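Local coordinates for NikO protein (Streptomyces tendae, PDB 4FQD) that acts as an enolpyruvyl transferase essential in nikkomycin biosynthesis, probably drawing its enolpyruvyl group from phosphoenolpyruvate, at residues 309-314 against 318-323; 175-180 against 197-202; 347-352 against 378-383; 443-446 against 451-454; 35-40 against 55-60. The protein carries 4 engineered substitutions. All coordinates share one frame; numbering follows the deposited sequence.

Interaction 1 (309-314 against 318-323); sequences VRVDVG and VTAHPL
With CG opposite its carbonyl carbon (chi1 -65°), the imidazole of His321 leans toward the neighbouring strand, where Arg310, its chain extended from CG to NE, lies over one ring face. The pair sits at the end away from the turn of a beta hairpin, strands 311-313 and 317-320, in the beta/alpha inverse barrel. Arg310 CD stands over the ring face, and the guanidinium beyond it is stacked on the imidazole with planes 24° apart. Arg310 NE lies 3.4 Å from His321 NE2, but the angle is wrong for a hydrogen bond. NE2 instead gives its N-H to Asp312 OD2 at 2.6 Å; the acceptor lies in the ring plane, while the donor comes from above the carboxylate plane. Asp312 OD1 takes a weak 3.3 Å bond from Arg310 NE, part of a salt bridge, and one carboxylate thus fixes both stacked groups. Replacing His321 by an alanine would probably leave Asp312 OD2 without this donor and Arg310 without its stacking partner across the hairpin. On the other face Val311 CG1 meets Val318 CB at 4.1 Å, and both valines continue onto helices of the barrel. Asp312 and Thr319 form a hydrogen-bonded pair through both their N and O atoms; beyond them, His321 N reaches Arg310 O at 3.2 Å.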
# COMPACT_ATOMS: atom_id res chain seq x y z
N VAL A 309 -14.44 -11.17 -6.55
CA VAL A 309 -14.32 -11.87 -7.83
C VAL A 309 -14.23 -13.38 -7.63
O VAL A 309 -13.37 -13.86 -6.89
CB VAL A 309 -13.09 -11.38 -8.62
CG1 VAL A 309 -12.81 -12.29 -9.80
CG2 VAL A 309 -13.29 -9.94 -9.08
N ARG A 310 -15.12 -14.12 -8.28
CA ARG A 310 -15.12 -15.57 -8.18
C ARG A 310 -14.37 -16.23 -9.33
O ARG A 310 -14.70 -16.03 -10.50
CB ARG A 310 -16.55 -16.11 -8.12
CG ARG A 310 -16.61 -17.63 -8.25
CD ARG A 310 -18.03 -18.15 -8.19
NE ARG A 310 -18.08 -19.58 -8.50
CZ ARG A 310 -19.19 -20.32 -8.46
NH1 ARG A 310 -20.34 -19.77 -8.11
NH2 ARG A 310 -19.13 -21.61 -8.75
N VAL A 311 -13.35 -17.02 -8.99
CA VAL A 311 -12.60 -17.78 -9.98
C VAL A 311 -12.41 -19.22 -9.52
O VAL A 311 -11.80 -19.49 -8.49
CB VAL A 311 -11.21 -17.16 -10.24
CG1 VAL A 311 -10.39 -18.08 -11.14
CG2 VAL A 311 -11.34 -15.78 -10.86
N ASP A 312 -12.95 -20.16 -10.30
CA ASP A 312 -12.79 -21.58 -10.01
C ASP A 312 -11.44 -22.05 -10.51
O ASP A 312 -11.15 -21.98 -11.70
CB ASP A 312 -13.91 -22.39 -10.67
CG ASP A 312 -15.29 -21.97 -10.20
OD1 ASP A 312 -15.42 -21.54 -9.04
OD2 ASP A 312 -16.24 -22.07 -11.01
N VAL A 313 -10.60 -22.53 -9.59
CA VAL A 313 -9.25 -22.94 -9.94
C VAL A 313 -9.10 -24.45 -10.07
O VAL A 313 -9.36 -25.19 -9.12
CB VAL A 313 -8.21 -22.42 -8.93
CG1 VAL A 313 -6.83 -22.94 -9.26
CG2 VAL A 313 -8.23 -20.89 -8.90
N GLY A 314 -8.69 -24.90 -11.24
CA GLY A 314 -8.43 -26.31 -11.49
C GLY A 314 -6.95 -26.56 -11.74
O GLY A 314 -6.11 -25.75 -11.36
N VAL A 318 -8.79 -22.56 -15.39
CA VAL A 318 -9.47 -21.73 -14.40
C VAL A 318 -10.73 -21.15 -15.01
O VAL A 318 -10.82 -20.96 -16.22
CB VAL A 318 -8.57 -20.60 -13.87
CG1 VAL A 318 -7.31 -21.17 -13.23
CG2 VAL A 318 -8.22 -19.62 -14.98
N THR A 319 -11.72 -20.88 -14.17
CA THR A 319 -13.00 -20.38 -14.65
C THR A 319 -13.36 -19.05 -14.00
O THR A 319 -13.59 -18.98 -12.79
CB THR A 319 -14.13 -21.40 -14.41
OG1 THR A 319 -13.88 -22.57 -15.20
CG2 THR A 319 -15.47 -20.81 -14.81
N ALA A 320 -13.40 -17.99 -14.80
CA ALA A 320 -13.73 -16.66 -14.31
C ALA A 320 -15.21 -16.35 -14.52
O ALA A 320 -15.71 -16.43 -15.65
CB ALA A 320 -12.86 -15.62 -14.98
N HIS A 321 -15.90 -16.00 -13.44
CA HIS A 321 -17.33 -15.74 -13.50
C HIS A 321 -17.64 -14.26 -13.69
O HIS A 321 -17.01 -13.41 -13.05
CB HIS A 321 -18.02 -16.25 -12.23
CG HIS A 321 -17.95 -17.74 -12.06
ND1 HIS A 321 -19.07 -18.54 -12.06
CD2 HIS A 321 -16.90 -18.57 -11.88
CE1 HIS A 321 -18.71 -19.80 -11.89
NE2 HIS A 321 -17.40 -19.84 -11.78
N PRO A 322 -18.60 -13.95 -14.57
CA PRO A 322 -19.06 -12.58 -14.79
C PRO A 322 -19.65 -11.98 -13.51
O PRO A 322 -19.95 -12.71 -12.57
CB PRO A 322 -20.16 -12.75 -15.84
CG PRO A 322 -19.83 -14.02 -16.53
CD PRO A 322 -19.26 -14.91 -15.47
N LEU A 323 -19.80 -10.66 -13.50
CA LEU A 323 -20.35 -9.96 -12.34
C LEU A 323 -21.77 -10.40 -12.01
O LEU A 323 -22.61 -10.55 -12.89
CB LEU A 323 -20.32 -8.44 -12.57
CG LEU A 323 -18.95 -7.77 -12.53
CD1 LEU A 323 -19.08 -6.28 -12.81
CD2 LEU A 323 -18.28 -8.01 -11.19

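Interaction 2 (175-180 against 197-202); sequences IDMLDY and KTALLM. With SO4 (sulfate ion), chain C.
Met177, just past the end of strand 174-176, drops its side chain onto Ala199 of the helix. CB points at the helix. CG turns away from the carbonyl carbon, and a bend at chi2 (-59°) brings SD to 4.2 Å from Tyr180 CD2. The tip, CE, does the touching: it lies 3.6 Å from Ala199 CB and, on the strand side, 3.6 Å from Ile175 CB, a methyl wedged between helix and strand. Ile175 adds a looser approach of its own, CD1 to Ala199 CB at 4.5 Å. The contact belongs to a beta-alpha-beta crossover in which strand 174-176 leads through helix 192-204 into the parallel strand 209-213; Leu212 of that strand packs on both Met177 and Ala199. After the strand the chain folds into a short 3-10 segment, entered by an Asx turn in which Asp176 OD1, met from above its carboxylate plane, accepts Leu178 N at 3.3 Å. Two residues before Ala199, Lys197 sends an extended chain along another side of the helix. Its CE passes 3.5 Å from sulfate O1, and its NZ gives a 3.0 Å hydrogen bond to that oxygen. The sulfate, probably from the crystallisation liquor, is also held by Ser193 OG, while NZ has a second partner in a salt bridge with Asp220. A methionine in place of Lys197 would probably leave Asp220 without its ion-pair mate and the sulfate with one donor fewer.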
# COMPACT_ATOMS: atom_id res chain seq x y z
N ILE A 175 26.59 -11.92 -2.89
CA ILE A 175 25.80 -10.72 -3.11
C ILE A 175 24.46 -10.74 -2.38
O ILE A 175 23.75 -11.75 -2.40
CB ILE A 175 25.50 -10.51 -4.60
CG1 ILE A 175 26.74 -10.77 -5.46
CG2 ILE A 175 24.96 -9.10 -4.85
CD1 ILE A 175 26.49 -10.65 -6.95
N ASP A 176 24.12 -9.63 -1.74
CA ASP A 176 22.79 -9.43 -1.20
C ASP A 176 21.96 -8.71 -2.26
O ASP A 176 22.27 -7.58 -2.63
CB ASP A 176 22.84 -8.60 0.08
CG ASP A 176 21.56 -8.69 0.89
OD1 ASP A 176 20.50 -9.00 0.31
OD2 ASP A 176 21.62 -8.45 2.12
N MET A 177 20.92 -9.37 -2.76
CA MET A 177 20.12 -8.83 -3.85
C MET A 177 19.33 -7.58 -3.47
O MET A 177 18.79 -6.90 -4.34
CB MET A 177 19.18 -9.89 -4.42
CG MET A 177 19.91 -11.00 -5.15
SD MET A 177 20.88 -10.31 -6.51
CE MET A 177 22.40 -11.22 -6.34
N LEU A 178 19.27 -7.28 -2.18
CA LEU A 178 18.61 -6.07 -1.71
C LEU A 178 19.40 -4.83 -2.11
O LEU A 178 18.91 -3.70 -2.02
CB LEU A 178 18.40 -6.11 -0.20
CG LEU A 178 17.49 -7.24 0.31
CD1 LEU A 178 17.22 -7.09 1.80
CD2 LEU A 178 16.19 -7.27 -0.48
N ASP A 179 20.63 -5.04 -2.56
CA ASP A 179 21.46 -3.98 -3.10
C ASP A 179 20.85 -3.41 -4.38
O ASP A 179 21.18 -2.30 -4.80
CB ASP A 179 22.87 -4.51 -3.40
CG ASP A 179 23.70 -4.68 -2.14
OD1 ASP A 179 23.14 -4.65 -1.03
OD2 ASP A 179 24.93 -4.85 -2.28
N TYR A 180 19.96 -4.19 -4.99
CA TYR A 180 19.35 -3.79 -6.25
C TYR A 180 17.85 -3.58 -6.12
O TYR A 180 17.09 -3.79 -7.06
CB TYR A 180 19.65 -4.84 -7.33
CG TYR A 180 21.13 -5.10 -7.49
CD1 TYR A 180 21.92 -4.29 -8.29
CD2 TYR A 180 21.74 -6.16 -6.82
CE1 TYR A 180 23.28 -4.53 -8.43
CE2 TYR A 180 23.10 -6.40 -6.95
CZ TYR A 180 23.86 -5.58 -7.76
OH TYR A 180 25.20 -5.82 -7.90
N LYS A 197 18.44 -12.50 -12.01
CA LYS A 197 18.59 -13.32 -13.20
C LYS A 197 20.03 -13.33 -13.68
O LYS A 197 20.59 -14.38 -13.99
CB LYS A 197 17.67 -12.82 -14.31
CG LYS A 197 16.19 -12.86 -13.96
CD LYS A 197 15.35 -12.19 -15.04
CE LYS A 197 13.89 -12.15 -14.64
NZ LYS A 197 13.04 -11.57 -15.72
N THR A 198 20.63 -12.14 -13.74
CA THR A 198 22.01 -11.99 -14.19
C THR A 198 22.98 -12.70 -13.25
O THR A 198 23.85 -13.44 -13.70
CB THR A 198 22.40 -10.51 -14.30
OG1 THR A 198 21.53 -9.85 -15.23
CG2 THR A 198 23.84 -10.37 -14.78
N ALA A 199 22.82 -12.46 -11.95
CA ALA A 199 23.70 -13.05 -10.95
C ALA A 199 23.65 -14.58 -10.97
O ALA A 199 24.67 -15.24 -10.82
CB ALA A 199 23.35 -12.53 -9.57
N LEU A 200 22.45 -15.12 -11.16
CA LEU A 200 22.28 -16.57 -11.25
C LEU A 200 23.00 -17.13 -12.47
O LEU A 200 23.70 -18.14 -12.37
CB LEU A 200 20.80 -16.93 -11.30
CG LEU A 200 20.13 -17.21 -9.96
CD1 LEU A 200 18.64 -17.40 -10.15
CD2 LEU A 200 20.75 -18.43 -9.31
N LEU A 201 22.83 -16.47 -13.61
CA LEU A 201 23.49 -16.88 -14.84
C LEU A 201 25.00 -16.79 -14.70
O LEU A 201 25.73 -17.70 -15.10
CB LEU A 201 23.01 -16.03 -16.02
CG LEU A 201 21.57 -16.25 -16.48
CD1 LEU A 201 21.16 -15.20 -17.51
CD2 LEU A 201 21.41 -17.65 -17.06
N MET A 202 25.47 -15.68 -14.14
CA MET A 202 26.90 -15.47 -13.93
C MET A 202 27.48 -16.51 -12.97
O MET A 202 28.61 -16.95 -13.13
CB MET A 202 27.17 -14.06 -13.39
CG MET A 202 26.91 -12.95 -14.40
SD MET A 202 27.92 -13.10 -15.89
CE MET A 202 29.56 -12.94 -15.20
S SO4 C . 12.88 -7.75 -15.87
O1 SO4 C . 13.73 -8.72 -15.20
O2 SO4 C . 12.84 -8.05 -17.30
O3 SO4 C . 11.53 -7.84 -15.33
O4 SO4 C . 13.40 -6.41 -15.66

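Interaction 3 (347-352 against 378-383); sequences LALLGA and LGIRTA
A Schellman motif closes helix 372-378 at Gly379, and the residue that follows it, Ile380, is turned onto the end of helix 344-351 before the chain enters strand 382-385. Gly379 has a positive phi of 121°, at which a CB would be jammed against the carbonyl oxygen of Leu378. Ile380 then makes two separate methyl contacts. Its longer branch ends in CD1, 3.8 Å from Leu349 CD1, and the two side chains cross at about a right angle. Leu349 does not start out aimed at the isoleucine, but with CG anti to the backbone N (chi1 180°) its end reaches it. That leucine is also packed on Val414 and Leu417 of helix 409-419 and on Cys273 and Leu277 of helix 265-278, which puts the contact in a buried apolar layer between helices. Cys395 and Pro397 of a loop also touch Ile380. No polar atom takes part across the segments, and all three residues that touch are buried. Next to the isoleucine, exposed Arg381 folds back to give a weak NH1 bond to Gly379 O. The shorter branch of Ile380 finishes the contact, its CG2 resting 3.9 Å from Ala352 CB.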
# COMPACT_ATOMS: atom_id res chain seq x y z
N LEU A 347 -6.47 -4.53 -12.62
CA LEU A 347 -7.12 -4.40 -11.32
C LEU A 347 -7.75 -3.02 -11.18
O LEU A 347 -8.73 -2.85 -10.47
CB LEU A 347 -6.10 -4.64 -10.21
CG LEU A 347 -5.46 -6.04 -10.21
CD1 LEU A 347 -4.37 -6.14 -9.16
CD2 LEU A 347 -6.52 -7.10 -9.99
N ALA A 348 -7.17 -2.05 -11.88
CA ALA A 348 -7.71 -0.69 -11.89
C ALA A 348 -9.05 -0.67 -12.62
O ALA A 348 -9.98 0.02 -12.20
CB ALA A 348 -6.73 0.26 -12.55
N LEU A 349 -9.14 -1.42 -13.71
CA LEU A 349 -10.37 -1.51 -14.49
C LEU A 349 -11.46 -2.21 -13.68
O LEU A 349 -12.62 -1.81 -13.72
CB LEU A 349 -10.13 -2.26 -15.80
CG LEU A 349 -11.34 -2.44 -16.72
CD1 LEU A 349 -11.99 -1.10 -17.02
CD2 LEU A 349 -10.93 -3.14 -18.00
N LEU A 350 -11.07 -3.24 -12.94
CA LEU A 350 -12.00 -3.95 -12.06
C LEU A 350 -12.48 -3.03 -10.94
O LEU A 350 -13.62 -3.15 -10.48
CB LEU A 350 -11.34 -5.19 -11.47
CG LEU A 350 -11.08 -6.36 -12.42
CD1 LEU A 350 -10.24 -7.43 -11.74
CD2 LEU A 350 -12.39 -6.95 -12.91
N GLY A 351 -11.62 -2.12 -10.52
CA GLY A 351 -11.95 -1.17 -9.47
C GLY A 351 -13.03 -0.20 -9.88
O GLY A 351 -13.74 0.36 -9.04
N ALA A 352 -13.17 0.01 -11.19
CA ALA A 352 -14.19 0.90 -11.73
C ALA A 352 -15.59 0.32 -11.52
O ALA A 352 -16.59 1.02 -11.61
CB ALA A 352 -13.94 1.18 -13.20
N LEU A 378 -13.21 7.34 -21.34
CA LEU A 378 -14.31 6.39 -21.44
C LEU A 378 -15.37 6.62 -20.36
O LEU A 378 -16.48 6.10 -20.45
CB LEU A 378 -13.79 4.95 -21.37
CG LEU A 378 -12.94 4.49 -22.56
CD1 LEU A 378 -12.49 3.05 -22.36
CD2 LEU A 378 -13.72 4.63 -23.86
N GLY A 379 -15.02 7.39 -19.34
CA GLY A 379 -15.94 7.71 -18.27
C GLY A 379 -15.45 7.28 -16.90
O GLY A 379 -16.04 7.63 -15.88
N ILE A 380 -14.35 6.53 -16.89
CA ILE A 380 -13.76 6.05 -15.64
C ILE A 380 -13.06 7.19 -14.90
O ILE A 380 -12.25 7.90 -15.48
CB ILE A 380 -12.77 4.90 -15.90
CG1 ILE A 380 -13.45 3.78 -16.69
CG2 ILE A 380 -12.21 4.37 -14.59
CD1 ILE A 380 -12.54 2.62 -17.01
N ARG A 381 -13.39 7.34 -13.62
CA ARG A 381 -12.83 8.42 -12.81
C ARG A 381 -11.52 7.99 -12.14
O ARG A 381 -11.52 7.08 -11.31
CB ARG A 381 -13.82 8.84 -11.73
CG ARG A 381 -15.25 9.05 -12.22
CD ARG A 381 -15.48 10.46 -12.72
NE ARG A 381 -16.85 10.90 -12.48
CZ ARG A 381 -17.87 10.65 -13.29
NH1 ARG A 381 -17.68 9.97 -14.41
NH2 ARG A 381 -19.08 11.08 -12.98
N THR A 382 -10.42 8.64 -12.50
CA THR A 382 -9.13 8.32 -11.92
C THR A 382 -8.42 9.55 -11.37
O THR A 382 -8.77 10.69 -11.70
CB THR A 382 -8.19 7.63 -12.93
OG1 THR A 382 -7.85 8.56 -13.97
CG2 THR A 382 -8.85 6.40 -13.53
N ALA A 383 -7.42 9.32 -10.52
CA ALA A 383 -6.58 10.38 -9.99
C ALA A 383 -5.16 9.84 -9.83
O ALA A 383 -4.96 8.75 -9.29
CB ALA A 383 -7.12 10.89 -8.67

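Interaction 4 (443-446 against 451-454); sequences EDLV and DIRH
Ile452 sets its side chain against two successive residues of the helix, Leu445 and Val446. The end of its long branch, CD1, lies 4.0 Å from Leu445 CB and 4.1 Å from Leu445 CD1, touching the leucine at its base and at one methyl. Closer to the strand, Val446 CG2 rests 3.8 Å from Ile452 CB and equally near Ile452 O, and its methyl lies beside both the branch point and the backbone. Ile452 is brought there by a chi1 of -48°, which turns CG1 away from the carbonyl carbon and toward the helix. Both pairs meet at a slant. The next shell is apolar too: Leu416 of helix 409-419 and the loop residue Leu420 touch both Leu445 and Ile452, Trp271 packs on the leucine, and Leu16 of strand 14-19 on the isoleucine. The two elements follow each other directly, helix 441-447 turning into strand 451-456, the outermost strand of a mixed sheet, paired antiparallel with 14-19. Strand alternation sends the neighbours of Ile452 to the other side of the strand. There Arg453 NE gives Asp451 OD1 a 3.2 Å bond that meets the carboxylate on its syn side, tilted 28° out of its plane, and NH2 adds a weak 3.0 Å bond to OD2 in a salt bridge. The strand therefore presents a charged pair on one face and the apolar Ile452 to the helix. With aliphatic carbons doing nearly all the touching, and no donor or acceptor pairing across, the helix is held by shape and burial instead of directed bonds.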
# COMPACT_ATOMS: atom_id res chain seq x y z
N GLU A 443 -7.53 -11.17 -32.18
CA GLU A 443 -8.11 -12.37 -32.78
C GLU A 443 -8.78 -13.26 -31.74
O GLU A 443 -9.86 -13.80 -31.98
CB GLU A 443 -7.04 -13.16 -33.53
CG GLU A 443 -7.54 -14.47 -34.12
CD GLU A 443 -6.43 -15.31 -34.71
OE1 GLU A 443 -5.69 -14.80 -35.58
OE2 GLU A 443 -6.28 -16.48 -34.29
N ASP A 444 -8.14 -13.40 -30.59
CA ASP A 444 -8.69 -14.23 -29.51
C ASP A 444 -9.98 -13.64 -28.95
O ASP A 444 -10.91 -14.38 -28.63
CB ASP A 444 -7.66 -14.40 -28.39
CG ASP A 444 -6.53 -15.33 -28.77
OD1 ASP A 444 -6.74 -16.17 -29.67
OD2 ASP A 444 -5.44 -15.22 -28.18
N LEU A 445 -10.04 -12.32 -28.85
CA LEU A 445 -11.23 -11.64 -28.36
C LEU A 445 -12.38 -11.73 -29.37
O LEU A 445 -13.51 -12.04 -29.00
CB LEU A 445 -10.92 -10.17 -28.04
CG LEU A 445 -10.18 -9.92 -26.73
CD1 LEU A 445 -9.76 -8.46 -26.62
CD2 LEU A 445 -11.05 -10.30 -25.54
N VAL A 446 -12.07 -11.45 -30.63
CA VAL A 446 -13.05 -11.55 -31.71
C VAL A 446 -13.65 -12.95 -31.76
O VAL A 446 -14.84 -13.13 -32.03
CB VAL A 446 -12.41 -11.20 -33.07
CG1 VAL A 446 -13.30 -11.62 -34.23
CG2 VAL A 446 -12.10 -9.71 -33.15
N ASP A 451 -16.37 -7.41 -31.38
CA ASP A 451 -16.40 -6.75 -32.68
C ASP A 451 -15.23 -5.77 -32.80
O ASP A 451 -15.37 -4.58 -32.54
CB ASP A 451 -17.73 -6.02 -32.89
CG ASP A 451 -17.89 -5.51 -34.31
OD1 ASP A 451 -17.14 -5.96 -35.20
OD2 ASP A 451 -18.79 -4.68 -34.54
N ILE A 452 -14.07 -6.30 -33.19
CA ILE A 452 -12.87 -5.49 -33.37
C ILE A 452 -12.40 -5.56 -34.81
O ILE A 452 -12.24 -6.65 -35.37
CB ILE A 452 -11.74 -5.96 -32.44
CG1 ILE A 452 -12.25 -6.15 -31.01
CG2 ILE A 452 -10.57 -4.97 -32.48
CD1 ILE A 452 -11.22 -6.70 -30.06
N ARG A 453 -12.18 -4.40 -35.42
CA ARG A 453 -11.82 -4.33 -36.83
C ARG A 453 -10.50 -3.60 -37.04
O ARG A 453 -10.19 -2.65 -36.32
CB ARG A 453 -12.93 -3.64 -37.62
CG ARG A 453 -14.32 -4.20 -37.34
CD ARG A 453 -15.41 -3.33 -37.94
NE ARG A 453 -16.73 -3.75 -37.50
CZ ARG A 453 -17.87 -3.15 -37.83
NH1 ARG A 453 -17.84 -2.08 -38.62
NH2 ARG A 453 -19.03 -3.60 -37.38
N HIS A 454 -9.72 -4.05 -38.02
CA HIS A 454 -8.46 -3.40 -38.37
C HIS A 454 -8.68 -2.35 -39.45
O HIS A 454 -9.04 -2.69 -40.58
CB HIS A 454 -7.43 -4.43 -38.84
CG HIS A 454 -6.93 -5.33 -37.75
ND1 HIS A 454 -5.81 -5.04 -37.00
CD2 HIS A 454 -7.40 -6.51 -37.29
CE1 HIS A 454 -5.61 -6.00 -36.12
NE2 HIS A 454 -6.56 -6.91 -36.27

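Interaction 5 (35-40 against 55-60)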
# COMPACT_ATOMS: atom_id res chain seq x y z
N HIS A 35 8.27 -14.09 -19.86
CA HIS A 35 9.46 -13.82 -19.06
C HIS A 35 10.23 -15.10 -18.71
O HIS A 35 11.46 -15.08 -18.60
CB HIS A 35 9.09 -13.03 -17.81
CG HIS A 35 8.50 -11.69 -18.10
ND1 HIS A 35 7.33 -11.25 -17.52
CD2 HIS A 35 8.92 -10.69 -18.90
CE1 HIS A 35 7.05 -10.03 -17.97
NE2 HIS A 35 8.01 -9.67 -18.80
N SER A 36 9.51 -16.20 -18.55
CA SER A 36 10.14 -17.50 -18.31
C SER A 36 10.84 -17.99 -19.57
O SER A 36 11.88 -18.65 -19.50
CB SER A 36 9.12 -18.53 -17.85
OG SER A 36 8.67 -18.26 -16.53
N LEU A 37 10.25 -17.66 -20.72
CA LEU A 37 10.84 -17.99 -22.00
C LEU A 37 12.20 -17.33 -22.15
O LEU A 37 13.16 -17.96 -22.60
CB LEU A 37 9.92 -17.55 -23.14
CG LEU A 37 10.52 -17.54 -24.54
CD1 LEU A 37 10.96 -18.94 -24.96
CD2 LEU A 37 9.53 -16.98 -25.53
N VAL A 38 12.28 -16.06 -21.78
CA VAL A 38 13.52 -15.30 -21.85
C VAL A 38 14.61 -15.93 -20.98
O VAL A 38 15.73 -16.16 -21.44
CB VAL A 38 13.31 -13.84 -21.42
CG1 VAL A 38 14.65 -13.14 -21.19
CG2 VAL A 38 12.47 -13.09 -22.45
N THR A 39 14.27 -16.22 -19.73
CA THR A 39 15.24 -16.76 -18.78
C THR A 39 15.65 -18.20 -19.12
O THR A 39 16.79 -18.60 -18.86
CB THR A 39 14.71 -16.71 -17.34
OG1 THR A 39 13.42 -17.34 -17.27
CG2 THR A 39 14.59 -15.27 -16.88
N THR A 40 14.73 -18.96 -19.69
CA THR A 40 15.04 -20.33 -20.11
C THR A 40 15.99 -20.32 -21.29
O THR A 40 16.95 -21.09 -21.34
CB THR A 40 13.76 -21.11 -20.48
OG1 THR A 40 12.87 -21.13 -19.37
CG2 THR A 40 14.10 -22.53 -20.89
N ASN A 55 5.05 -25.49 -24.71
CA ASN A 55 4.15 -24.39 -24.37
C ASN A 55 4.84 -23.04 -24.57
O ASN A 55 4.77 -22.16 -23.72
CB ASN A 55 3.63 -24.53 -22.93
CG ASN A 55 2.47 -23.60 -22.64
OD1 ASN A 55 1.66 -23.30 -23.51
ND2 ASN A 55 2.39 -23.13 -21.40
N CYS A 56 5.52 -22.90 -25.70
CA CYS A 56 6.22 -21.66 -26.01
C CYS A 56 5.31 -20.69 -26.75
O CYS A 56 4.70 -21.05 -27.76
CB CYS A 56 7.48 -21.95 -26.84
SG CYS A 56 8.43 -20.47 -27.28
N PRO A 57 5.21 -19.46 -26.24
CA PRO A 57 4.34 -18.44 -26.84
C PRO A 57 4.85 -17.99 -28.21
O PRO A 57 6.05 -17.83 -28.40
CB PRO A 57 4.41 -17.29 -25.84
CG PRO A 57 5.73 -17.46 -25.17
CD PRO A 57 5.95 -18.94 -25.08
N ASP A 58 3.92 -17.78 -29.14
CA ASP A 58 4.27 -17.29 -30.47
C ASP A 58 4.23 -15.77 -30.49
O ASP A 58 3.29 -15.17 -31.01
CB ASP A 58 3.32 -17.87 -31.51
CG ASP A 58 3.70 -17.49 -32.93
OD1 ASP A 58 4.89 -17.17 -33.16
OD2 ASP A 58 2.82 -17.52 -33.81
N ILE A 59 5.26 -15.15 -29.91
CA ILE A 59 5.33 -13.70 -29.83
C ILE A 59 6.62 -13.17 -30.44
O ILE A 59 7.40 -13.93 -31.03
CB ILE A 59 5.22 -13.22 -28.37
CG1 ILE A 59 6.27 -13.90 -27.50
CG2 ILE A 59 3.82 -13.49 -27.82
CD1 ILE A 59 6.22 -13.51 -26.04
N VAL A 60 6.84 -11.87 -30.29
CA VAL A 60 8.02 -11.21 -30.87
C VAL A 60 9.32 -11.77 -30.29
O VAL A 60 10.27 -12.03 -31.02
CB VAL A 60 7.97 -9.69 -30.65
CG1 VAL A 60 9.22 -9.03 -31.19
CG2 VAL A 60 6.72 -9.10 -31.29
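The loop that leads from strand 50-54 into helix 60-71 forms a small apolar pocket for one residue of helix 34-44. Leu37 is that residue, and its two methyls are divided between neighbours in the loop: CD1 lies 3.8 Å from Cys56 SG, while CD2 sits 3.8 Å from Pro57 CG and 4.1 Å from the sulfur. Leu37 and Pro57 run past each other in opposite directions, with the leucine methyl CD2 near the proline CG and CD. Its CG stands anti to the backbone N (chi1 167°), which aims the fork out from the helix into the loop. The cysteine sulfur is likewise anti to its own N and points at the fork. In the beta/alpha inverse barrel this loop links a strand of a mixed sheet to the following helix, and that sheet closes the pocket: Phe85 of strand 84-88 touches both Leu37 and Cys56. Thr62, in the first turn of helix 60-71, packs on the same two residues and gives its hydroxyl to Pro57 O. Asp58 then forms the centre of an inverse gamma turn, with Ile59 N making a weak 3.2 Å bond to Pro57 O, before Ile59 takes the N-cap position of the helix. Cys56 O is bonded to Tyr78 OH. Within helix 34-44, Ser36 O is gripped twice, by Thr40 N at 2.9 Å and by Thr40 OG1 at 2.7 Å, the two donors arriving from opposite faces of the carbonyl plane.

Interactions 2 and 5 are the pair that touch, Lys197 CD lying 3.7 Å from Thr39 CG2, although their centres are 22 Å apart; the lysine whose tip holds the sulfate thereby joins helix 192-204 to helix 34-44. Interactions 1 and 3 come next in closeness, nearest atoms about 5 Å apart, and are bridged by helix 265-278, whose Leu277 packs on both Leu323 and Leu349. Interaction 4 draws on that helix through Trp271, and shares helix 409-419 with interaction 3; the nearest atoms of the two contacts are about 10 Å apart. Interactions 1 and 4 each lie on the opposite side of the chain's centre from interaction 2, with centres 37 and 42 Å from it.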